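Local coordinates for protein threonine--tRNA ligase catalytic subunit (Aeropyrum pernix, PDB 3A32) that probably attaches threonine to its cognate tRNA, first activating the amino acid with ATP, as a zinc-dependent homodimeric class-II aminoacyl-tRNA synthetase without an editing domain, at residues T161-H166 with H310-G315; P109-Y114 with G140-Y145; T79-V84 with R289-Y294. All blocks are in the same frame, centred on the assembly; numbering follows the deposited sequence.

Contact 1: T161-H166 with H310-G315; sequences TQDDAH and HRALLG. With ZN (zinc ion), chain G.
His166 and His310 meet at a shared zinc ion, which His166 binds through NE2 at 2.0 Å and His310 through ND1 at 2.1 Å. The rings use different nitrogens and meet obliquely, their planes 74° apart. Cys112 and a water complete the four ligands, and the same water donates a short hydrogen bond to Asp164 OD1. In threonyl-tRNA synthetases such a zinc ion binds the amino acid substrate, so the water probably marks a position that threonine would take. Each ring's other nitrogen is hydrogen-bonded too, His166 ND1 to His115 and His310 NE2 to Asp284.

The histidines face each other as a non-hydrogen-bonded antiparallel pair, and the next pair, Ala165 with Arg311, is hydrogen-bonded in both directions. On the opposite face of the sheet the guanidinium of Arg311 lies over the methyl of Ala165, NE 3.2 Å from Ala165 CB. The chain of Arg311 bends at chi2 and chi3, which lets NH2 meet Asp163 O at 2.8 Å from above the carbonyl plane. NH1 bonds to His63 and Tyr68, whereas NE is buried without a hydrogen-bond partner.

Where the second strand turns its corner, the carboxylate of Asp163 gathers three backbone amides. OD2 takes Leu314 N at 2.8 Å on its syn lone pair and Leu313 N from above the carboxylate plane; OD1 takes Gly315 N, again syn. This grip fixes the rotation of the buried carboxylate and ties the turn to the neighbouring strand.

Strands 159-170 and 306-316 are flanked in the large sheet by strands 134-143 and 273-284, while Arg311, Leu313 and Leu314 pack against helix 174-191.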
loop_
_atom_site.group_PDB
_atom_site.type_symbol
_atom_site.label_atom_id
_atom_site.label_comp_id
_atom_site.label_asym_id
_atom_site.label_seq_id
_atom_site.Cartn_x
_atom_site.Cartn_y
_atom_site.Cartn_z
ATOM N N THR A 161 -3.233 9.752 -7.100
ATOM C CA THR A 161 -2.488 8.527 -7.261
ATOM C C THR A 161 -2.545 8.102 -8.732
ATOM O O THR A 161 -3.573 8.270 -9.369
ATOM C CB THR A 161 -3.035 7.474 -6.257
ATOM O OG1 THR A 161 -3.426 8.144 -5.023
ATOM C CG2 THR A 161 -1.953 6.392 -5.943
ATOM N N GLN A 162 -1.439 7.574 -9.256
ATOM C CA GLN A 162 -1.326 7.058 -10.638
ATOM C C GLN A 162 -0.866 5.601 -10.518
ATOM O O GLN A 162 -0.097 5.294 -9.623
ATOM C CB GLN A 162 -0.200 7.770 -11.378
ATOM C CG GLN A 162 -0.419 9.222 -11.661
ATOM C CD GLN A 162 0.844 9.970 -11.975
ATOM O OE1 GLN A 162 1.898 9.737 -11.393
ATOM N NE2 GLN A 162 0.742 10.906 -12.901
ATOM N N ASP A 163 -1.370 4.720 -11.400
ATOM C CA ASP A 163 -0.759 3.408 -11.634
ATOM C C ASP A 163 0.363 3.604 -12.696
ATOM O O ASP A 163 0.242 3.234 -13.873
ATOM C CB ASP A 163 -1.822 2.375 -12.122
ATOM C CG ASP A 163 -2.619 2.852 -13.375
ATOM O OD1 ASP A 163 -2.897 4.073 -13.497
ATOM O OD2 ASP A 163 -2.988 2.005 -14.237
ATOM N N ASP A 164 1.460 4.163 -12.229
ATOM C CA ASP A 164 2.514 4.696 -13.046
ATOM C C ASP A 164 3.587 3.639 -13.316
ATOM O O ASP A 164 3.972 2.908 -12.404
ATOM C CB ASP A 164 3.135 5.878 -12.275
ATOM C CG ASP A 164 3.935 6.822 -13.170
ATOM O OD1 ASP A 164 3.704 6.837 -14.405
ATOM O OD2 ASP A 164 4.773 7.580 -12.618
ATOM N N ALA A 165 4.131 3.601 -14.538
ATOM C CA ALA A 165 5.259 2.724 -14.801
ATOM C C ALA A 165 6.133 3.373 -15.838
ATOM O O ALA A 165 5.674 4.246 -16.590
ATOM C CB ALA A 165 4.777 1.345 -15.256
ATOM N N HIS A 166 7.397 2.989 -15.835
ATOM C CA HIS A 166 8.352 3.405 -16.820
ATOM C C HIS A 166 9.045 2.193 -17.422
ATOM O O HIS A 166 9.371 1.220 -16.724
ATOM C CB HIS A 166 9.325 4.447 -16.227
ATOM C CG HIS A 166 8.624 5.714 -15.859
ATOM N ND1 HIS A 166 8.045 5.904 -14.626
ATOM C CD2 HIS A 166 8.271 6.781 -16.606
ATOM C CE1 HIS A 166 7.422 7.064 -14.602
ATOM N NE2 HIS A 166 7.549 7.621 -15.789
ATOM N N HIS A 310 6.694 6.310 -20.603
ATOM C CA HIS A 310 5.801 6.519 -19.461
ATOM C C HIS A 310 4.500 5.811 -19.821
ATOM O O HIS A 310 4.039 5.949 -20.951
ATOM C CB HIS A 310 5.387 7.988 -19.361
ATOM C CG HIS A 310 6.515 8.975 -19.356
ATOM N ND1 HIS A 310 6.962 9.576 -18.203
ATOM C CD2 HIS A 310 7.236 9.524 -20.370
ATOM C CE1 HIS A 310 7.916 10.441 -18.500
ATOM N NE2 HIS A 310 8.091 10.435 -19.812
ATOM N N ARG A 311 3.881 5.082 -18.889
ATOM C CA ARG A 311 2.573 4.481 -19.176
ATOM C C ARG A 311 1.717 4.359 -17.933
ATOM O O ARG A 311 2.232 4.071 -16.874
ATOM C CB ARG A 311 2.732 3.119 -19.872
ATOM C CG ARG A 311 3.635 2.070 -19.192
ATOM C CD ARG A 311 2.842 0.954 -18.476
ATOM N NE ARG A 311 2.194 1.333 -17.210
ATOM C CZ ARG A 311 1.461 0.495 -16.465
ATOM N NH1 ARG A 311 1.289 -0.781 -16.839
ATOM N NH2 ARG A 311 0.907 0.923 -15.333
ATOM N N ALA A 312 0.411 4.595 -18.038
ATOM C CA ALA A 312 -0.519 4.193 -16.984
ATOM C C ALA A 312 -1.652 3.466 -17.677
ATOM O O ALA A 312 -1.896 3.743 -18.831
ATOM C CB ALA A 312 -1.030 5.418 -16.209
ATOM N N LEU A 313 -2.381 2.601 -16.975
ATOM C CA LEU A 313 -3.571 1.938 -17.519
ATOM C C LEU A 313 -4.818 2.710 -17.173
ATOM O O LEU A 313 -5.626 2.941 -18.033
ATOM C CB LEU A 313 -3.708 0.478 -17.044
ATOM C CG LEU A 313 -2.455 -0.432 -17.084
ATOM C CD1 LEU A 313 -2.797 -1.822 -16.560
ATOM C CD2 LEU A 313 -1.809 -0.557 -18.479
ATOM N N LEU A 314 -4.978 3.089 -15.905
ATOM C CA LEU A 314 -6.128 3.845 -15.412
ATOM C C LEU A 314 -5.830 5.333 -15.531
ATOM O O LEU A 314 -6.683 6.095 -15.959
ATOM C CB LEU A 314 -6.392 3.489 -13.938
ATOM C CG LEU A 314 -6.522 2.003 -13.556
ATOM C CD1 LEU A 314 -6.832 1.775 -12.037
ATOM C CD2 LEU A 314 -7.555 1.320 -14.452
ATOM N N GLY A 315 -4.608 5.742 -15.146
ATOM C CA GLY A 315 -4.237 7.170 -15.155
ATOM C C GLY A 315 -4.263 7.698 -13.740
ATOM O O GLY A 315 -3.655 7.108 -12.873
HETATM ZN ZN ZN G . 6.588 9.311 -16.190
HETATM O O HOH W 1 4.675 8.731 -15.879
#

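Contact 2: P109-Y114 with G140-Y145; sequences PMNCPY and GRVHRY. With ZN (zinc ion), chain G.
Arg144 grips the carbonyl of Pro109 side-on, NE at 2.9 Å and NH2 at 3.0 Å from the single atom Pro109 O. The oxygen lies almost in the guanidinium plane, and both nitrogens approach from the same side of the carbonyl plane. An extended arginine chain from CG to NE brings the group there, with CG passing 4.0 Å from Pro109 CB.

The tight part is at the same carbonyl. Val142 points at the loop and presses its CB to 3.3 Å from Pro109 O, with CG1 close behind, so the same oxygen meets both the valine and the guanidinium. Pro109 CA also makes a C-H...O contact with the backbone oxygen of His143, at 3.3 Å. Further along, the end of Asn111 crosses Val142 at about a right angle and lies near Gly140.

Packing is looser towards Met110, which turns away from the strand and is partly exposed; its CB comes no nearer than 4.3 Å to Arg144 NH2. Arg141, on the other side of the strand, instead makes a salt bridge with Glu72 of the second subunit.

An alanine in place of Arg144 would probably leave the Pro109 carbonyl without both of its donors and open a gap beside the proline ring, giving the loop more freedom to shift.

Two N-H groups of a positive side chain on one carbonyl would probably polarise it, and they tie the strand to the loop just ahead of Cys112, whose SG binds the zinc ion at 2.3 Å.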
loop_
_atom_site.group_PDB
_atom_site.type_symbol
_atom_site.label_atom_id
_atom_site.label_comp_id
_atom_site.label_asym_id
_atom_site.label_seq_id
_atom_site.Cartn_x
_atom_site.Cartn_y
_atom_site.Cartn_z
ATOM N N PRO A 109 5.789 15.984 -8.158
ATOM C CA PRO A 109 4.646 16.020 -9.098
ATOM C C PRO A 109 4.613 14.835 -10.073
ATOM O O PRO A 109 3.577 14.574 -10.700
ATOM C CB PRO A 109 4.877 17.344 -9.863
ATOM C CG PRO A 109 6.388 17.517 -9.887
ATOM C CD PRO A 109 6.970 16.685 -8.725
ATOM N N MET A 110 5.735 14.119 -10.205
ATOM C CA MET A 110 5.803 12.963 -11.091
ATOM C C MET A 110 6.826 11.990 -10.566
ATOM O O MET A 110 7.775 12.419 -9.898
ATOM C CB MET A 110 6.202 13.417 -12.503
ATOM C CG MET A 110 7.563 14.129 -12.621
ATOM S SD MET A 110 7.707 15.151 -14.164
ATOM C CE MET A 110 6.170 14.700 -15.025
ATOM N N ASN A 111 6.654 10.694 -10.866
ATOM C CA ASN A 111 7.586 9.638 -10.350
ATOM C C ASN A 111 8.758 9.361 -11.253
ATOM O O ASN A 111 9.752 8.768 -10.815
ATOM C CB ASN A 111 6.890 8.310 -10.100
ATOM C CG ASN A 111 5.632 8.446 -9.280
ATOM O OD1 ASN A 111 4.535 8.114 -9.733
ATOM N ND2 ASN A 111 5.775 8.917 -8.078
ATOM N N CYS A 112 8.638 9.782 -12.514
ATOM C CA CYS A 112 9.648 9.516 -13.576
ATOM C C CYS A 112 11.139 9.633 -13.239
ATOM O O CYS A 112 11.885 8.700 -13.544
ATOM C CB CYS A 112 9.353 10.349 -14.866
ATOM S SG CYS A 112 7.634 10.966 -15.015
ATOM N N PRO A 113 11.600 10.819 -12.755
ATOM C CA PRO A 113 13.009 11.006 -12.393
ATOM C C PRO A 113 13.473 10.042 -11.302
ATOM O O PRO A 113 14.608 9.544 -11.375
ATOM C CB PRO A 113 13.058 12.465 -11.899
ATOM C CG PRO A 113 11.867 13.160 -12.587
ATOM C CD PRO A 113 10.820 12.072 -12.657
ATOM N N TYR A 114 12.608 9.755 -10.323
ATOM C CA TYR A 114 12.954 8.754 -9.292
ATOM C C TYR A 114 13.117 7.367 -9.915
ATOM O O TYR A 114 14.101 6.701 -9.653
ATOM C CB TYR A 114 11.983 8.774 -8.099
ATOM C CG TYR A 114 12.368 9.762 -6.957
ATOM C CD1 TYR A 114 11.438 10.654 -6.424
ATOM C CD2 TYR A 114 13.632 9.750 -6.386
ATOM C CE1 TYR A 114 11.757 11.527 -5.387
ATOM C CE2 TYR A 114 13.954 10.606 -5.320
ATOM C CZ TYR A 114 13.027 11.486 -4.839
ATOM O OH TYR A 114 13.366 12.345 -3.805
ATOM N N GLY A 140 1.733 5.443 -7.271
ATOM C CA GLY A 140 2.533 6.626 -6.875
ATOM C C GLY A 140 1.687 7.802 -6.463
ATOM O O GLY A 140 0.604 7.985 -7.006
ATOM N N ARG A 141 2.179 8.619 -5.541
ATOM C CA ARG A 141 1.395 9.769 -4.987
ATOM C C ARG A 141 2.045 11.089 -5.383
ATOM O O ARG A 141 3.186 11.352 -5.003
ATOM C CB ARG A 141 1.303 9.680 -3.471
ATOM C CG ARG A 141 0.600 8.409 -3.024
ATOM C CD ARG A 141 0.957 8.016 -1.615
ATOM N NE ARG A 141 -0.008 7.009 -1.175
ATOM C CZ ARG A 141 0.231 5.712 -1.264
ATOM N NH1 ARG A 141 1.409 5.298 -1.718
ATOM N NH2 ARG A 141 -0.694 4.858 -0.907
ATOM N N VAL A 142 1.314 11.880 -6.175
ATOM C CA VAL A 142 1.838 13.056 -6.837
ATOM C C VAL A 142 1.016 14.280 -6.477
ATOM O O VAL A 142 -0.165 14.182 -6.158
ATOM C CB VAL A 142 2.010 12.853 -8.382
ATOM C CG1 VAL A 142 3.024 11.728 -8.676
ATOM C CG2 VAL A 142 0.699 12.553 -9.083
ATOM N N HIS A 143 1.661 15.430 -6.432
ATOM C CA HIS A 143 0.980 16.637 -6.024
ATOM C C HIS A 143 1.340 17.743 -7.004
ATOM O O HIS A 143 2.503 17.899 -7.366
ATOM C CB HIS A 143 1.374 17.079 -4.629
ATOM C CG HIS A 143 0.923 16.147 -3.570
ATOM N ND1 HIS A 143 1.609 14.981 -3.261
ATOM C CD2 HIS A 143 -0.148 16.188 -2.757
ATOM C CE1 HIS A 143 0.958 14.343 -2.306
ATOM N NE2 HIS A 143 -0.124 15.037 -2.007
ATOM N N ARG A 144 0.329 18.507 -7.393
ATOM C CA ARG A 144 0.482 19.497 -8.460
ATOM C C ARG A 144 -0.362 20.708 -8.102
ATOM O O ARG A 144 -1.421 20.567 -7.482
ATOM C CB ARG A 144 0.017 18.892 -9.782
ATOM C CG ARG A 144 0.933 17.799 -10.223
ATOM C CD ARG A 144 0.471 17.180 -11.492
ATOM N NE ARG A 144 1.362 16.065 -11.849
ATOM C CZ ARG A 144 1.180 15.285 -12.911
ATOM N NH1 ARG A 144 0.169 15.529 -13.724
ATOM N NH2 ARG A 144 1.994 14.260 -13.170
ATOM N N TYR A 145 0.122 21.887 -8.472
ATOM C CA TYR A 145 -0.671 23.122 -8.262
ATOM C C TYR A 145 -1.922 23.041 -9.093
ATOM O O TYR A 145 -1.821 22.801 -10.260
ATOM C CB TYR A 145 0.107 24.395 -8.641
ATOM C CG TYR A 145 -0.792 25.629 -8.625
ATOM C CD1 TYR A 145 -1.368 26.065 -7.439
ATOM C CD2 TYR A 145 -1.127 26.304 -9.812
ATOM C CE1 TYR A 145 -2.224 27.143 -7.401
ATOM C CE2 TYR A 145 -1.983 27.408 -9.784
ATOM C CZ TYR A 145 -2.517 27.821 -8.554
ATOM O OH TYR A 145 -3.386 28.911 -8.470
HETATM ZN ZN ZN G . 6.588 9.311 -16.190
HETATM O O HOH W 1 4.675 8.731 -15.879
#

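Contact 3: T79-V84 with R289-Y294; sequences TELFKV and RRFRLY
The Phe291 ring carries Val84 on one face: CG1 stands 4.0 Å from the ring centroid and 14° off the normal, a CH-pi contact displaced slightly towards the rim. Val84 CG1 is anti to its own backbone N (chi1 174°), the position that sets this methyl over the ring. Leu81 reaches the tip of the same ring more loosely, its CD1 4.5 Å from Phe291 CZ. Ile116, on helix 112-126, also packs on the phenylalanine.

The second flat group is the guanidinium of Arg290, met at its edge by the carbonyl of Lys83. NH2 donates to Lys83 O at 3.0 Å, a bent bond in which the oxygen sits 20° out of the guanidinium plane. Folding at chi2 and chi3 wraps the arginine around the neighbouring carbonyl, so that Val84 O lies 2.9 Å from NE, although the angle there is too poor for a hydrogen bond, and also touches CB, CG and CD. The arginine thus lies against the C-terminal end of helix 80-84, where its positive charge would be expected to suit the carbonyls at the end of the helix. This polar half is exposed, whereas Val84 and Phe291 are buried.

On the far side of the short helix, Lys83 and Glu80 form a salt bridge. The second subunit also packs here, with its Phe36 on Leu81 and Val84, and its Phe29 making a cation-pi contact with Arg292.

Helix 287-290 ends in a Schellman motif in which Arg292, at positive phi, is the C-prime residue and also occupies the N-cap position of helix 293-301. The arrangement is a helix-end to helix-end contact at the dimer-facing edge of the class-II catalytic region.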
loop_
_atom_site.group_PDB
_atom_site.type_symbol
_atom_site.label_atom_id
_atom_site.label_comp_id
_atom_site.label_asym_id
_atom_site.label_seq_id
_atom_site.Cartn_x
_atom_site.Cartn_y
_atom_site.Cartn_z
ATOM N N THR A 79 14.893 20.035 -5.703
ATOM C CA THR A 79 14.576 20.441 -7.063
ATOM C C THR A 79 15.682 20.182 -8.075
ATOM O O THR A 79 15.440 20.287 -9.297
ATOM C CB THR A 79 14.118 21.892 -7.155
ATOM O OG1 THR A 79 15.000 22.739 -6.388
ATOM C CG2 THR A 79 12.667 22.017 -6.670
ATOM N N GLU A 80 16.886 19.834 -7.612
ATOM C CA GLU A 80 17.916 19.355 -8.553
ATOM C C GLU A 80 17.375 18.179 -9.372
ATOM O O GLU A 80 17.680 18.000 -10.554
ATOM C CB GLU A 80 19.190 18.918 -7.849
ATOM C CG GLU A 80 19.899 20.017 -7.089
ATOM C CD GLU A 80 20.245 21.213 -7.967
ATOM O OE1 GLU A 80 20.826 20.944 -9.036
ATOM O OE2 GLU A 80 19.918 22.387 -7.591
ATOM N N LEU A 81 16.538 17.377 -8.745
ATOM C CA LEU A 81 16.035 16.215 -9.437
ATOM C C LEU A 81 15.210 16.645 -10.660
ATOM O O LEU A 81 15.317 16.030 -11.730
ATOM C CB LEU A 81 15.235 15.313 -8.482
ATOM C CG LEU A 81 14.655 14.048 -9.094
ATOM C CD1 LEU A 81 15.742 13.151 -9.683
ATOM C CD2 LEU A 81 13.837 13.319 -8.031
ATOM N N PHE A 82 14.421 17.703 -10.478
ATOM C CA PHE A 82 13.502 18.198 -11.496
ATOM C C PHE A 82 14.169 19.230 -12.413
ATOM O O PHE A 82 13.698 19.432 -13.527
ATOM C CB PHE A 82 12.186 18.703 -10.868
ATOM C CG PHE A 82 11.539 17.682 -9.949
ATOM C CD1 PHE A 82 10.994 16.492 -10.469
ATOM C CD2 PHE A 82 11.515 17.879 -8.573
ATOM C CE1 PHE A 82 10.434 15.510 -9.590
ATOM C CE2 PHE A 82 10.922 16.919 -7.720
ATOM C CZ PHE A 82 10.405 15.728 -8.239
ATOM N N LYS A 83 15.268 19.835 -11.970
ATOM C CA LYS A 83 16.142 20.618 -12.856
ATOM C C LYS A 83 16.776 19.734 -13.940
ATOM O O LYS A 83 16.790 20.128 -15.107
ATOM C CB LYS A 83 17.260 21.324 -12.071
ATOM C CG LYS A 83 16.752 22.524 -11.236
ATOM C CD LYS A 83 17.864 23.174 -10.417
ATOM C CE LYS A 83 17.371 24.360 -9.580
ATOM N NZ LYS A 83 18.532 24.946 -8.788
ATOM N N VAL A 84 17.283 18.546 -13.563
ATOM C CA VAL A 84 17.887 17.611 -14.537
ATOM C C VAL A 84 16.866 17.101 -15.536
ATOM O O VAL A 84 17.160 16.962 -16.712
ATOM C CB VAL A 84 18.627 16.407 -13.855
ATOM C CG1 VAL A 84 19.095 15.411 -14.923
ATOM C CG2 VAL A 84 19.847 16.919 -12.986
ATOM N N ARG A 289 17.982 11.925 -23.043
ATOM C CA ARG A 289 18.995 12.976 -23.206
ATOM C C ARG A 289 19.373 13.584 -21.832
ATOM O O ARG A 289 20.558 13.649 -21.474
ATOM C CB ARG A 289 18.510 14.069 -24.203
ATOM C CG ARG A 289 18.640 13.639 -25.701
ATOM C CD ARG A 289 18.077 14.714 -26.669
ATOM N NE ARG A 289 18.320 14.390 -28.077
ATOM C CZ ARG A 289 17.572 13.576 -28.805
ATOM N NH1 ARG A 289 16.505 12.973 -28.271
ATOM N NH2 ARG A 289 17.917 13.331 -30.056
ATOM N N ARG A 290 18.378 14.030 -21.067
ATOM C CA ARG A 290 18.645 14.712 -19.799
ATOM C C ARG A 290 19.355 13.838 -18.741
ATOM O O ARG A 290 20.219 14.329 -18.004
ATOM C CB ARG A 290 17.356 15.311 -19.239
ATOM C CG ARG A 290 16.734 16.391 -20.127
ATOM C CD ARG A 290 17.620 17.615 -20.261
ATOM N NE ARG A 290 17.544 18.542 -19.112
ATOM C CZ ARG A 290 18.540 19.364 -18.713
ATOM N NH1 ARG A 290 19.725 19.386 -19.350
ATOM N NH2 ARG A 290 18.375 20.158 -17.659
ATOM N N PHE A 291 19.013 12.554 -18.695
ATOM C CA PHE A 291 19.641 11.599 -17.770
ATOM C C PHE A 291 20.685 10.705 -18.445
ATOM O O PHE A 291 21.115 9.725 -17.854
ATOM C CB PHE A 291 18.574 10.699 -17.149
ATOM C CG PHE A 291 17.772 11.377 -16.071
ATOM C CD1 PHE A 291 18.253 11.435 -14.762
ATOM C CD2 PHE A 291 16.561 11.994 -16.379
ATOM C CE1 PHE A 291 17.510 12.053 -13.771
ATOM C CE2 PHE A 291 15.821 12.626 -15.400
ATOM C CZ PHE A 291 16.292 12.663 -14.102
ATOM N N ARG A 292 21.043 11.021 -19.695
ATOM C CA ARG A 292 22.120 10.375 -20.403
ATOM C C ARG A 292 21.894 8.876 -20.538
ATOM O O ARG A 292 22.840 8.078 -20.449
ATOM C CB ARG A 292 23.463 10.748 -19.753
ATOM C CG ARG A 292 23.744 12.261 -19.918
ATOM C CD ARG A 292 24.596 12.782 -18.775
ATOM N NE ARG A 292 24.771 14.249 -18.731
ATOM C CZ ARG A 292 25.675 14.862 -17.963
ATOM N NH1 ARG A 292 26.495 14.149 -17.202
ATOM N NH2 ARG A 292 25.777 16.185 -17.953
ATOM N N LEU A 293 20.642 8.502 -20.820
ATOM C CA LEU A 293 20.255 7.095 -20.937
ATOM C C LEU A 293 20.700 6.439 -22.225
ATOM O O LEU A 293 20.982 5.235 -22.243
ATOM C CB LEU A 293 18.744 6.920 -20.744
ATOM C CG LEU A 293 18.182 7.492 -19.412
ATOM C CD1 LEU A 293 16.722 7.129 -19.260
ATOM C CD2 LEU A 293 19.069 7.003 -18.184
ATOM N N TYR A 294 20.718 7.233 -23.297
ATOM C CA TYR A 294 21.188 6.797 -24.607
ATOM C C TYR A 294 22.697 6.405 -24.519
ATOM O O TYR A 294 23.086 5.383 -25.032
ATOM C CB TYR A 294 20.982 7.896 -25.652
ATOM C CG TYR A 294 19.566 8.139 -26.140
ATOM C CD1 TYR A 294 18.658 7.097 -26.268
ATOM C CD2 TYR A 294 19.144 9.424 -26.490
ATOM C CE1 TYR A 294 17.384 7.311 -26.717
ATOM C CE2 TYR A 294 17.866 9.653 -26.962
ATOM C CZ TYR A 294 16.989 8.590 -27.070
ATOM O OH TYR A 294 15.709 8.759 -27.566
#

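In the fold
Contacts 1 and 2 together build the zinc site: the strand pair 161-166 with 310-315 supplies two histidines and 109-114 the cysteine, and the metal-bound water belongs to both. Their centres lie 11 Å apart, and a probable backbone hydrogen bond from Gly140 N to Gln162 O (3.0 Å) joins neighbouring strands of the same sheet. Contact 3 stands outside this first shell, with the side chain of Phe291 about 10 Å from the zinc ion. It reaches contact 2 through apolar packing, Leu81 CD1 lying 3.5 Å from Pro113 CB, but does not touch contact 1, whose nearest atoms are about 8 Å away. Contacts 2 and 3 both meet the second subunit.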